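Local coordinates for putative oxidoreductase (Salmonella enterica subsp. enterica serovar Typhimurium, PDB 3NX4), which binds NADP and probably acts as an NADPH-dependent acryloyl-CoA reductase of the medium-chain dehydrogenase/reductase superfamily, at residues 128-133 with 157-162; 151-156 with 216-221; 237-242 with 260-265. All coordinates share one frame; numbering follows the deposited sequence.

All three contacts belong to the Rossmann half of the subunit and touch the same NADP. The touching residues of contacts 1 and 2 are all buried; contact 3 is buried along its apolar face but also reaches the dimer interface through Arg261 and Gln263. Contact 1 joins two helices on one side of the parallel sheet by van der Waals packing, without a hydrogen bond between its segments. Contacts 2 and 3 are parallel strand pairs in that sheet, linked through the adjacent strands 212-217 and 235-239. Side-chain hydroxyls and a carboxylate prolong the pairing in contact 2, whereas backbone amides and carbonyls carry contact 3. Val159, Thr218 and Cys240 meet where the three contacts converge.

Contact 1: 128-133 with 157-162; sequences GFTAML and GGVGST. With NAP (NADP nicotinamide-adenine-dinucleotide phosphate), chain C.
Thr130 brings OG1 to 3.1 Å from NAP C4N, the nicotinamide carbon through which hydride is transferred, while this hydroxyl is hydrogen-bonded to Thr126 O. Helix 158-162 is the one that follows the first strand of the Rossmann fold, and its glycine-rich start receives the cofactor diphosphate. Helices 128-133 and 158-162 cross at -55° with their axes 7.9 Å apart, and no hydrogen bond runs between the two segments. The helices come close at Gly128, where Thr162 lays OG1 and CG2 against the bare CA, with CG2 3.6 Å from Gly128 CA. One turn on, the methyl of Ala131 points at the partner helix and sits 3.5 Å from Val159 O, with Thr162 CB on its flank.

Val159 CG1, anti to the backbone N, packs on Ala131, while CG2 runs toward the cofactor and ends 3.8 Å from NAP C6N. At the helix start Val159 N donates almost straight (174°) to NAP O2N, 2.8 Å away, and Gly158 N similarly holds NAP O1A, so that each phosphate receives one backbone N-H from this helix start; the helix dipole would probably add to the attraction. Gly157, the N-cap residue with no side chain, lies directly beside NAP O5B. The hydroxyl of Thr162 turns back into its own helix, OG1 donating to Gly158 O at 2.8 Å, nearly along the C=O axis.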
loop_
_atom_site.group_PDB
_atom_site.type_symbol
_atom_site.label_atom_id
_atom_site.label_comp_id
_atom_site.label_asym_id
_atom_site.label_seq_id
_atom_site.Cartn_x
_atom_site.Cartn_y
_atom_site.Cartn_z
ATOM N N GLY A 128 7.182 -17.156 10.949
ATOM C CA GLY A 128 6.332 -16.661 12.017
ATOM C C GLY A 128 6.627 -15.211 12.389
ATOM O O GLY A 128 5.718 -14.440 12.691
ATOM N N PHE A 129 7.902 -14.841 12.376
ATOM C CA PHE A 129 8.297 -13.457 12.614
ATOM C C PHE A 129 7.649 -12.552 11.559
ATOM O O PHE A 129 7.079 -11.512 11.879
ATOM C CB PHE A 129 9.830 -13.373 12.584
ATOM C CG PHE A 129 10.384 -11.976 12.645
ATOM C CD1 PHE A 129 10.485 -11.299 13.861
ATOM C CD2 PHE A 129 10.877 -11.366 11.499
ATOM C CE1 PHE A 129 11.018 -10.015 13.920
ATOM C CE2 PHE A 129 11.431 -10.080 11.553
ATOM C CZ PHE A 129 11.491 -9.404 12.763
ATOM N N THR A 130 7.705 -12.985 10.305
ATOM C CA THR A 130 7.019 -12.311 9.208
ATOM C C THR A 130 5.484 -12.220 9.395
ATOM O O THR A 130 4.878 -11.181 9.134
ATOM C CB THR A 130 7.337 -13.020 7.880
ATOM O OG1 THR A 130 8.755 -13.024 7.679
ATOM C CG2 THR A 130 6.668 -12.301 6.703
ATOM N N ALA A 131 4.851 -13.305 9.813
ATOM C CA ALA A 131 3.407 -13.266 10.048
ATOM C C ALA A 131 3.097 -12.198 11.087
ATOM O O ALA A 131 2.100 -11.464 10.971
ATOM C CB ALA A 131 2.903 -14.604 10.530
HETATM N N MSE A 132 3.955 -12.120 12.110
HETATM C CA MSE A 132 3.754 -11.144 13.171
HETATM C C MSE A 132 3.884 -9.718 12.613
HETATM O O MSE A 132 3.073 -8.845 12.926
HETATM C CB MSE A 132 4.735 -11.370 14.323
HETATM C CG MSE A 132 4.416 -10.536 15.554
HETATM SE SE MSE A 132 2.763 -11.098 16.477
HETATM C CE MSE A 132 1.841 -9.523 16.265
ATOM N N LEU A 133 4.911 -9.474 11.802
ATOM C CA LEU A 133 5.034 -8.171 11.151
ATOM C C LEU A 133 3.793 -7.834 10.306
ATOM O O LEU A 133 3.406 -6.664 10.230
ATOM C CB LEU A 133 6.295 -8.099 10.298
ATOM C CG LEU A 133 7.606 -8.191 11.083
ATOM C CD1 LEU A 133 8.773 -8.338 10.120
ATOM C CD2 LEU A 133 7.799 -6.970 11.996
ATOM N N GLY A 157 0.844 -22.836 4.723
ATOM C CA GLY A 157 2.299 -22.735 4.774
ATOM C C GLY A 157 2.816 -22.190 6.099
ATOM O O GLY A 157 2.063 -22.067 7.062
ATOM N N GLY A 158 4.107 -21.872 6.155
ATOM C CA GLY A 158 4.703 -21.363 7.380
ATOM C C GLY A 158 4.193 -20.009 7.858
ATOM O O GLY A 158 3.779 -19.845 9.016
ATOM N N VAL A 159 4.253 -19.014 6.982
ATOM C CA VAL A 159 3.748 -17.685 7.341
ATOM C C VAL A 159 2.225 -17.771 7.558
ATOM O O VAL A 159 1.673 -17.255 8.544
ATOM C CB VAL A 159 4.054 -16.652 6.220
ATOM C CG1 VAL A 159 3.345 -15.315 6.502
ATOM C CG2 VAL A 159 5.575 -16.424 6.071
ATOM N N GLY A 160 1.546 -18.447 6.637
ATOM C CA GLY A 160 0.095 -18.563 6.695
ATOM C C GLY A 160 -0.420 -19.236 7.954
ATOM O O GLY A 160 -1.380 -18.777 8.561
ATOM N N SER A 161 0.217 -20.328 8.368
ATOM C CA SER A 161 -0.221 -21.025 9.573
ATOM C C SER A 161 -0.106 -20.111 10.786
ATOM O O SER A 161 -1.021 -20.037 11.613
ATOM C CB SER A 161 0.618 -22.296 9.811
ATOM O OG SER A 161 0.366 -23.263 8.807
ATOM N N THR A 162 1.028 -19.424 10.892
ATOM C CA THR A 162 1.264 -18.543 12.035
ATOM C C THR A 162 0.242 -17.407 12.016
ATOM O O THR A 162 -0.334 -17.046 13.045
ATOM C CB THR A 162 2.696 -17.961 12.033
ATOM O OG1 THR A 162 3.645 -18.993 11.732
ATOM C CG2 THR A 162 3.031 -17.360 13.405
HETATM P PA NAP C . 5.338 -21.963 2.385
HETATM O O1A NAP C . 5.354 -22.623 3.701
HETATM O O2A NAP C . 5.819 -22.734 1.228
HETATM O O5B NAP C . 3.890 -21.354 2.094
HETATM C C5B NAP C . 3.569 -20.962 0.789
HETATM C C4B NAP C . 2.122 -21.389 0.587
HETATM O O4B NAP C . 1.656 -20.841 -0.615
HETATM C C3B NAP C . 1.972 -22.907 0.465
HETATM O O3B NAP C . 1.696 -23.486 1.726
HETATM C C2B NAP C . 0.782 -23.054 -0.464
HETATM O O2B NAP C . -0.376 -23.025 0.336
HETATM C C1B NAP C . 0.808 -21.771 -1.277
HETATM N N9A NAP C . 1.360 -21.984 -2.623
HETATM C C8A NAP C . 2.497 -22.677 -2.961
HETATM N N7A NAP C . 2.650 -22.598 -4.306
HETATM C C5A NAP C . 1.644 -21.859 -4.818
HETATM C C6A NAP C . 1.319 -21.476 -6.113
HETATM N N6A NAP C . 2.070 -21.841 -7.145
HETATM N N1A NAP C . 0.205 -20.702 -6.322
HETATM C C2A NAP C . -0.586 -20.317 -5.261
HETATM N N3A NAP C . -0.267 -20.706 -3.976
HETATM C C4A NAP C . 0.829 -21.466 -3.766
HETATM O O3 NAP C . 6.246 -20.626 2.448
HETATM P PN NAP C . 6.513 -19.631 3.675
HETATM O O1N NAP C . 7.809 -19.943 4.319
HETATM O O2N NAP C . 5.279 -19.622 4.493
HETATM O O5D NAP C . 6.641 -18.258 2.841
HETATM C C5D NAP C . 5.518 -17.796 2.128
HETATM C C4D NAP C . 5.949 -16.727 1.137
HETATM O O4D NAP C . 6.413 -15.615 1.864
HETATM C C3D NAP C . 7.110 -17.191 0.275
HETATM O O3D NAP C . 6.964 -16.653 -1.022
HETATM C C2D NAP C . 8.326 -16.588 0.939
HETATM O O2D NAP C . 9.345 -16.320 0.007
HETATM C C1D NAP C . 7.735 -15.302 1.481
HETATM N N1N NAP C . 8.450 -14.749 2.638
HETATM C C2N NAP C . 9.003 -13.508 2.512
HETATM C C3N NAP C . 9.676 -12.908 3.573
HETATM C C7N NAP C . 9.785 -11.408 3.550
HETATM O O7N NAP C . 10.905 -10.775 4.112
HETATM N N7N NAP C . 8.804 -10.713 2.987
HETATM C C4N NAP C . 9.779 -13.597 4.781
HETATM C C5N NAP C . 9.202 -14.869 4.901
HETATM C C6N NAP C . 8.528 -15.431 3.819
HETATM P P2B NAP C . -1.677 -23.908 -0.058
HETATM O O1X NAP C . -2.572 -23.931 1.151
HETATM O O2X NAP C . -2.397 -23.259 -1.216
HETATM O O3X NAP C . -1.209 -25.292 -0.419
#

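Contact 2: 151-156 with 216-221; sequences VVTGAS and IDTVGD. With NAP (NADP nicotinamide-adenine-dinucleotide phosphate), chain C.
Packing is tightest around the hydroxyl of Thr153, which stands between its own backbone N and carbonyl carbon (chi1 64°) and so faces the chain beside it. Thr153 OG1 donates to Asp217 OD1 over only 2.6 Å, meeting the oxygen from above the carboxylate plane as the two side chains cross obliquely. Thr218 N donates to the same Thr153 OG1 over 3.1 Å. Asp217 is steadied by an Asx motif, in which the syn lone pair of OD2 takes the amide of Gly220.

N-terminal to this hydroxyl network in both segments lies a short parallel ladder, where Ile216 N donates to Val151 O and Thr153 N to Ile216 O. It joins strands 150-152 and 212-217, neighbours at the centre of a Rossmann sheet of order 3-2-1-4-5-6. Side-chain contact is thinner there: Val152 CG2 comes no nearer than 4.5 Å to Ile216 CB, and helices 118-140 and 158-169 pack over that face.

Past the strand ends Thr218 OG1 donates to Thr153 O from well out of the carbonyl plane. Gly154, at positive phi (45°) and without a CB, lets Thr218 OG1 come to 3.4 Å from its CA. The segments diverge around the cofactor, with Val219 CG1 3.4 Å from NAP C2A of the adenine. Asp221 lies partly exposed, away from the other segment, while Ser156 OG, also bonded to Arg180, donates to NAP O1X of the 2'-phosphate over 2.7 Å.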
loop_
_atom_site.group_PDB
_atom_site.type_symbol
_atom_site.label_atom_id
_atom_site.label_comp_id
_atom_site.label_asym_id
_atom_site.label_seq_id
_atom_site.Cartn_x
_atom_site.Cartn_y
_atom_site.Cartn_z
ATOM N N VAL A 151 -8.540 -12.172 5.399
ATOM C CA VAL A 151 -8.178 -13.341 4.586
ATOM C C VAL A 151 -6.662 -13.591 4.604
ATOM O O VAL A 151 -5.867 -12.648 4.545
ATOM C CB VAL A 151 -8.717 -13.224 3.134
ATOM C CG1 VAL A 151 -8.131 -12.028 2.440
ATOM C CG2 VAL A 151 -8.437 -14.509 2.340
ATOM N N VAL A 152 -6.273 -14.864 4.702
ATOM C CA VAL A 152 -4.862 -15.267 4.674
ATOM C C VAL A 152 -4.699 -16.203 3.488
ATOM O O VAL A 152 -5.396 -17.204 3.406
ATOM C CB VAL A 152 -4.455 -16.047 5.967
ATOM C CG1 VAL A 152 -2.976 -16.503 5.906
ATOM C CG2 VAL A 152 -4.706 -15.204 7.208
ATOM N N THR A 153 -3.797 -15.875 2.570
ATOM C CA THR A 153 -3.561 -16.703 1.392
ATOM C C THR A 153 -2.331 -17.586 1.650
ATOM O O THR A 153 -1.615 -17.377 2.630
ATOM C CB THR A 153 -3.374 -15.844 0.123
ATOM O OG1 THR A 153 -2.197 -15.043 0.250
ATOM C CG2 THR A 153 -4.586 -14.910 -0.082
ATOM N N GLY A 154 -2.100 -18.583 0.799
ATOM C CA GLY A 154 -1.076 -19.583 1.091
ATOM C C GLY A 154 -1.176 -20.052 2.536
ATOM O O GLY A 154 -0.171 -20.236 3.212
ATOM N N ALA A 155 -2.402 -20.275 2.999
ATOM C CA ALA A 155 -2.694 -20.378 4.430
ATOM C C ALA A 155 -2.068 -21.559 5.175
ATOM O O ALA A 155 -1.829 -21.474 6.385
ATOM C CB ALA A 155 -4.209 -20.374 4.647
ATOM N N SER A 156 -1.842 -22.666 4.477
ATOM C CA SER A 156 -1.336 -23.866 5.140
ATOM C C SER A 156 0.190 -23.851 5.288
ATOM O O SER A 156 0.761 -24.757 5.896
ATOM C CB SER A 156 -1.770 -25.120 4.375
ATOM O OG SER A 156 -1.134 -25.174 3.113
ATOM N N ILE A 216 -3.562 -10.927 4.631
ATOM C CA ILE A 216 -2.148 -11.233 4.740
ATOM C C ILE A 216 -1.863 -12.134 3.548
ATOM O O ILE A 216 -2.407 -13.242 3.460
ATOM C CB ILE A 216 -1.838 -11.942 6.080
ATOM C CG1 ILE A 216 -2.164 -11.000 7.252
ATOM C CG2 ILE A 216 -0.378 -12.412 6.119
ATOM C CD1 ILE A 216 -1.725 -11.520 8.643
ATOM N N ASP A 217 -1.056 -11.644 2.612
ATOM C CA ASP A 217 -0.805 -12.374 1.375
ATOM C C ASP A 217 0.611 -12.910 1.270
ATOM O O ASP A 217 1.583 -12.168 1.445
ATOM C CB ASP A 217 -1.078 -11.512 0.146
ATOM C CG ASP A 217 -0.764 -12.255 -1.151
ATOM O OD1 ASP A 217 -1.476 -13.243 -1.476
ATOM O OD2 ASP A 217 0.213 -11.869 -1.829
ATOM N N THR A 218 0.713 -14.204 0.992
ATOM C CA THR A 218 1.981 -14.887 0.836
ATOM C C THR A 218 2.167 -15.433 -0.580
ATOM O O THR A 218 3.171 -16.041 -0.876
ATOM C CB THR A 218 2.063 -16.077 1.796
ATOM O OG1 THR A 218 1.171 -17.097 1.352
ATOM C CG2 THR A 218 1.689 -15.664 3.207
ATOM N N VAL A 219 1.167 -15.239 -1.427
ATOM C CA VAL A 219 1.160 -15.806 -2.766
ATOM C C VAL A 219 1.525 -14.869 -3.908
ATOM O O VAL A 219 2.191 -15.261 -4.842
ATOM C CB VAL A 219 -0.209 -16.439 -3.068
ATOM C CG1 VAL A 219 -0.221 -17.054 -4.442
ATOM C CG2 VAL A 219 -0.573 -17.443 -2.010
ATOM N N GLY A 220 1.064 -13.633 -3.831
ATOM C CA GLY A 220 1.324 -12.678 -4.879
ATOM C C GLY A 220 0.554 -13.024 -6.137
ATOM O O GLY A 220 -0.415 -13.753 -6.105
ATOM N N ASP A 221 1.004 -12.472 -7.254
ATOM C CA ASP A 221 0.430 -12.759 -8.557
ATOM C C ASP A 221 -1.066 -12.494 -8.651
ATOM O O ASP A 221 -1.565 -11.499 -8.156
ATOM C CB ASP A 221 0.699 -14.215 -8.917
ATOM C CG ASP A 221 0.579 -14.482 -10.405
ATOM O OD1 ASP A 221 1.132 -13.704 -11.199
ATOM O OD2 ASP A 221 -0.076 -15.470 -10.772
HETATM P PA NAP C . 5.338 -21.963 2.385
HETATM O O1A NAP C . 5.354 -22.623 3.701
HETATM O O2A NAP C . 5.819 -22.734 1.228
HETATM O O5B NAP C . 3.890 -21.354 2.094
HETATM C C5B NAP C . 3.569 -20.962 0.789
HETATM C C4B NAP C . 2.122 -21.389 0.587
HETATM O O4B NAP C . 1.656 -20.841 -0.615
HETATM C C3B NAP C . 1.972 -22.907 0.465
HETATM O O3B NAP C . 1.696 -23.486 1.726
HETATM C C2B NAP C . 0.782 -23.054 -0.464
HETATM O O2B NAP C . -0.376 -23.025 0.336
HETATM C C1B NAP C . 0.808 -21.771 -1.277
HETATM N N9A NAP C . 1.360 -21.984 -2.623
HETATM C C8A NAP C . 2.497 -22.677 -2.961
HETATM N N7A NAP C . 2.650 -22.598 -4.306
HETATM C C5A NAP C . 1.644 -21.859 -4.818
HETATM C C6A NAP C . 1.319 -21.476 -6.113
HETATM N N6A NAP C . 2.070 -21.841 -7.145
HETATM N N1A NAP C . 0.205 -20.702 -6.322
HETATM C C2A NAP C . -0.586 -20.317 -5.261
HETATM N N3A NAP C . -0.267 -20.706 -3.976
HETATM C C4A NAP C . 0.829 -21.466 -3.766
HETATM O O3 NAP C . 6.246 -20.626 2.448
HETATM P PN NAP C . 6.513 -19.631 3.675
HETATM O O1N NAP C . 7.809 -19.943 4.319
HETATM O O2N NAP C . 5.279 -19.622 4.493
HETATM O O5D NAP C . 6.641 -18.258 2.841
HETATM C C5D NAP C . 5.518 -17.796 2.128
HETATM C C4D NAP C . 5.949 -16.727 1.137
HETATM O O4D NAP C . 6.413 -15.615 1.864
HETATM C C3D NAP C . 7.110 -17.191 0.275
HETATM O O3D NAP C . 6.964 -16.653 -1.022
HETATM C C2D NAP C . 8.326 -16.588 0.939
HETATM O O2D NAP C . 9.345 -16.320 0.007
HETATM C C1D NAP C . 7.735 -15.302 1.481
HETATM N N1N NAP C . 8.450 -14.749 2.638
HETATM C C2N NAP C . 9.003 -13.508 2.512
HETATM C C3N NAP C . 9.676 -12.908 3.573
HETATM C C7N NAP C . 9.785 -11.408 3.550
HETATM O O7N NAP C . 10.905 -10.775 4.112
HETATM N N7N NAP C . 8.804 -10.713 2.987
HETATM C C4N NAP C . 9.779 -13.597 4.781
HETATM C C5N NAP C . 9.202 -14.869 4.901
HETATM C C6N NAP C . 8.528 -15.431 3.819
HETATM P P2B NAP C . -1.677 -23.908 -0.058
HETATM O O1X NAP C . -2.572 -23.931 1.151
HETATM O O2X NAP C . -2.397 -23.259 -1.216
HETATM O O3X NAP C . -1.209 -25.292 -0.419
#

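Contact 3: 237-242 with 260-265; sequences VAACGL and VRLQGV. With NAP (NADP nicotinamide-adenine-dinucleotide phosphate), chain C.
Leu262 extends CG anti to its backbone N (chi1 172°) and then bends (chi2 59°), which swings CD1 across to the adjacent strand. There CD1 lies 3.7 Å from Ala239 CB and 4.0 Å from Val237 CB, the valine and leucine running side by side. Cys240 instead holds SG between its backbone N and carbonyl carbon (chi1 70°), with CB 4.2 Å from Val265 CB.

Between the two strands the backbones pair in parallel: Val237 N donates to Arg261 O and Ala239 N to Gln263 O, while Val237 O and Ala239 O accept from Gln263 and Val265. These strands, 235-239 and 261-264, form one end of the six-stranded Rossmann sheet within the subunit, and the outer one pairs antiparallel with a strand of the second subunit, so the sheet continues through the dimer. Arg261 NE is hydrogen-bonded to Gln263 OE1 of the second subunit, and reciprocally; Gln263 NE2 donates to the carbonyl of the next residue in its own chain, Gly264 O, in the plane of the amide at 2.8 Å.

Just beyond the strand ends, the carbonyls of Cys240 and Val265 receive the nicotinamide carboxamide: NAP N7N donates to Val265 O at 2.8 Å and also to Cys240 O, whose position is less certain. Leu242 N donates to NAP O3D at 3.0 Å. Ile256 of the second subunit packs against the Leu242 side chain.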
loop_
_atom_site.group_PDB
_atom_site.type_symbol
_atom_site.label_atom_id
_atom_site.label_comp_id
_atom_site.label_asym_id
_atom_site.label_seq_id
_atom_site.Cartn_x
_atom_site.Cartn_y
_atom_site.Cartn_z
ATOM N N VAL A 237 -4.004 -4.633 2.858
ATOM C CA VAL A 237 -3.354 -5.898 2.574
ATOM C C VAL A 237 -1.892 -5.830 2.998
ATOM O O VAL A 237 -1.157 -4.958 2.539
ATOM C CB VAL A 237 -3.365 -6.217 1.069
ATOM C CG1 VAL A 237 -2.668 -7.573 0.829
ATOM C CG2 VAL A 237 -4.784 -6.230 0.531
ATOM N N ALA A 238 -1.472 -6.746 3.872
ATOM C CA ALA A 238 -0.057 -6.915 4.186
ATOM C C ALA A 238 0.498 -8.012 3.270
ATOM O O ALA A 238 0.066 -9.154 3.324
ATOM C CB ALA A 238 0.136 -7.284 5.675
ATOM N N ALA A 239 1.434 -7.648 2.402
ATOM C CA ALA A 239 1.958 -8.578 1.412
ATOM C C ALA A 239 3.403 -8.921 1.732
ATOM O O ALA A 239 4.234 -8.020 1.915
ATOM C CB ALA A 239 1.862 -7.959 0.014
ATOM N N CYS A 240 3.720 -10.212 1.776
ATOM C CA CYS A 240 5.078 -10.622 2.114
ATOM C C CYS A 240 5.642 -11.708 1.199
ATOM O O CYS A 240 6.807 -12.089 1.339
ATOM C CB CYS A 240 5.133 -11.106 3.567
ATOM S SG CYS A 240 4.263 -12.704 3.794
ATOM N N GLY A 241 4.842 -12.204 0.259
ATOM C CA GLY A 241 5.250 -13.386 -0.482
ATOM C C GLY A 241 5.152 -13.372 -1.999
ATOM O O GLY A 241 4.719 -12.388 -2.622
ATOM N N LEU A 242 5.573 -14.487 -2.591
ATOM C CA LEU A 242 5.543 -14.666 -4.038
ATOM C C LEU A 242 5.393 -16.140 -4.404
ATOM O O LEU A 242 5.802 -16.558 -5.485
ATOM C CB LEU A 242 6.821 -14.116 -4.673
ATOM C CG LEU A 242 8.160 -14.398 -3.975
ATOM C CD1 LEU A 242 8.435 -15.881 -3.828
ATOM C CD2 LEU A 242 9.290 -13.734 -4.737
ATOM N N VAL A 260 -7.604 1.660 -0.629
ATOM C CA VAL A 260 -6.911 0.490 -0.104
ATOM C C VAL A 260 -5.421 0.765 0.158
ATOM O O VAL A 260 -4.767 1.464 -0.613
ATOM C CB VAL A 260 -7.076 -0.721 -1.076
ATOM C CG1 VAL A 260 -6.112 -1.830 -0.738
ATOM C CG2 VAL A 260 -8.526 -1.218 -1.073
ATOM N N ARG A 261 -4.895 0.201 1.250
ATOM C CA ARG A 261 -3.464 0.237 1.520
ATOM C C ARG A 261 -2.852 -1.113 1.186
ATOM O O ARG A 261 -3.358 -2.159 1.614
ATOM C CB ARG A 261 -3.198 0.524 2.996
ATOM C CG ARG A 261 -1.711 0.440 3.386
ATOM C CD ARG A 261 -1.476 0.787 4.870
ATOM N NE ARG A 261 -1.880 2.152 5.206
ATOM C CZ ARG A 261 -1.799 2.683 6.429
ATOM N NH1 ARG A 261 -1.341 1.961 7.449
ATOM N NH2 ARG A 261 -2.195 3.930 6.645
ATOM N N LEU A 262 -1.775 -1.096 0.414
ATOM C CA LEU A 262 -0.958 -2.300 0.234
ATOM C C LEU A 262 0.370 -2.060 0.941
ATOM O O LEU A 262 1.199 -1.277 0.475
ATOM C CB LEU A 262 -0.748 -2.608 -1.253
ATOM C CG LEU A 262 0.230 -3.723 -1.629
ATOM C CD1 LEU A 262 -0.201 -5.071 -1.018
ATOM C CD2 LEU A 262 0.347 -3.825 -3.139
ATOM N N GLN A 263 0.546 -2.698 2.095
ATOM C CA GLN A 263 1.771 -2.567 2.866
ATOM C C GLN A 263 2.706 -3.746 2.607
ATOM O O GLN A 263 2.391 -4.893 2.945
ATOM C CB GLN A 263 1.464 -2.506 4.357
ATOM C CG GLN A 263 2.738 -2.459 5.222
ATOM C CD GLN A 263 3.532 -1.166 5.010
ATOM O OE1 GLN A 263 3.035 -0.074 5.277
ATOM N NE2 GLN A 263 4.755 -1.292 4.508
ATOM N N GLY A 264 3.848 -3.470 1.996
ATOM C CA GLY A 264 4.852 -4.504 1.817
ATOM C C GLY A 264 5.506 -4.798 3.157
ATOM O O GLY A 264 5.697 -3.897 3.982
ATOM N N VAL A 265 5.856 -6.057 3.377
ATOM C CA VAL A 265 6.504 -6.459 4.619
ATOM C C VAL A 265 7.792 -7.200 4.309
ATOM O O VAL A 265 7.762 -8.249 3.665
ATOM C CB VAL A 265 5.592 -7.388 5.437
ATOM C CG1 VAL A 265 6.346 -7.992 6.614
ATOM C CG2 VAL A 265 4.359 -6.638 5.905
HETATM P PA NAP C . 5.338 -21.963 2.385
HETATM O O1A NAP C . 5.354 -22.623 3.701
HETATM O O2A NAP C . 5.819 -22.734 1.228
HETATM O O5B NAP C . 3.890 -21.354 2.094
HETATM C C5B NAP C . 3.569 -20.962 0.789
HETATM C C4B NAP C . 2.122 -21.389 0.587
HETATM O O4B NAP C . 1.656 -20.841 -0.615
HETATM C C3B NAP C . 1.972 -22.907 0.465
HETATM O O3B NAP C . 1.696 -23.486 1.726
HETATM C C2B NAP C . 0.782 -23.054 -0.464
HETATM O O2B NAP C . -0.376 -23.025 0.336
HETATM C C1B NAP C . 0.808 -21.771 -1.277
HETATM N N9A NAP C . 1.360 -21.984 -2.623
HETATM C C8A NAP C . 2.497 -22.677 -2.961
HETATM N N7A NAP C . 2.650 -22.598 -4.306
HETATM C C5A NAP C . 1.644 -21.859 -4.818
HETATM C C6A NAP C . 1.319 -21.476 -6.113
HETATM N N6A NAP C . 2.070 -21.841 -7.145
HETATM N N1A NAP C . 0.205 -20.702 -6.322
HETATM C C2A NAP C . -0.586 -20.317 -5.261
HETATM N N3A NAP C . -0.267 -20.706 -3.976
HETATM C C4A NAP C . 0.829 -21.466 -3.766
HETATM O O3 NAP C . 6.246 -20.626 2.448
HETATM P PN NAP C . 6.513 -19.631 3.675
HETATM O O1N NAP C . 7.809 -19.943 4.319
HETATM O O2N NAP C . 5.279 -19.622 4.493
HETATM O O5D NAP C . 6.641 -18.258 2.841
HETATM C C5D NAP C . 5.518 -17.796 2.128
HETATM C C4D NAP C . 5.949 -16.727 1.137
HETATM O O4D NAP C . 6.413 -15.615 1.864
HETATM C C3D NAP C . 7.110 -17.191 0.275
HETATM O O3D NAP C . 6.964 -16.653 -1.022
HETATM C C2D NAP C . 8.326 -16.588 0.939
HETATM O O2D NAP C . 9.345 -16.320 0.007
HETATM C C1D NAP C . 7.735 -15.302 1.481
HETATM N N1N NAP C . 8.450 -14.749 2.638
HETATM C C2N NAP C . 9.003 -13.508 2.512
HETATM C C3N NAP C . 9.676 -12.908 3.573
HETATM C C7N NAP C . 9.785 -11.408 3.550
HETATM O O7N NAP C . 10.905 -10.775 4.112
HETATM N N7N NAP C . 8.804 -10.713 2.987
HETATM C C4N NAP C . 9.779 -13.597 4.781
HETATM C C5N NAP C . 9.202 -14.869 4.901
HETATM C C6N NAP C . 8.528 -15.431 3.819
HETATM P P2B NAP C . -1.677 -23.908 -0.058
HETATM O O1X NAP C . -2.572 -23.931 1.151
HETATM O O2X NAP C . -2.397 -23.259 -1.216
HETATM O O3X NAP C . -1.209 -25.292 -0.419
#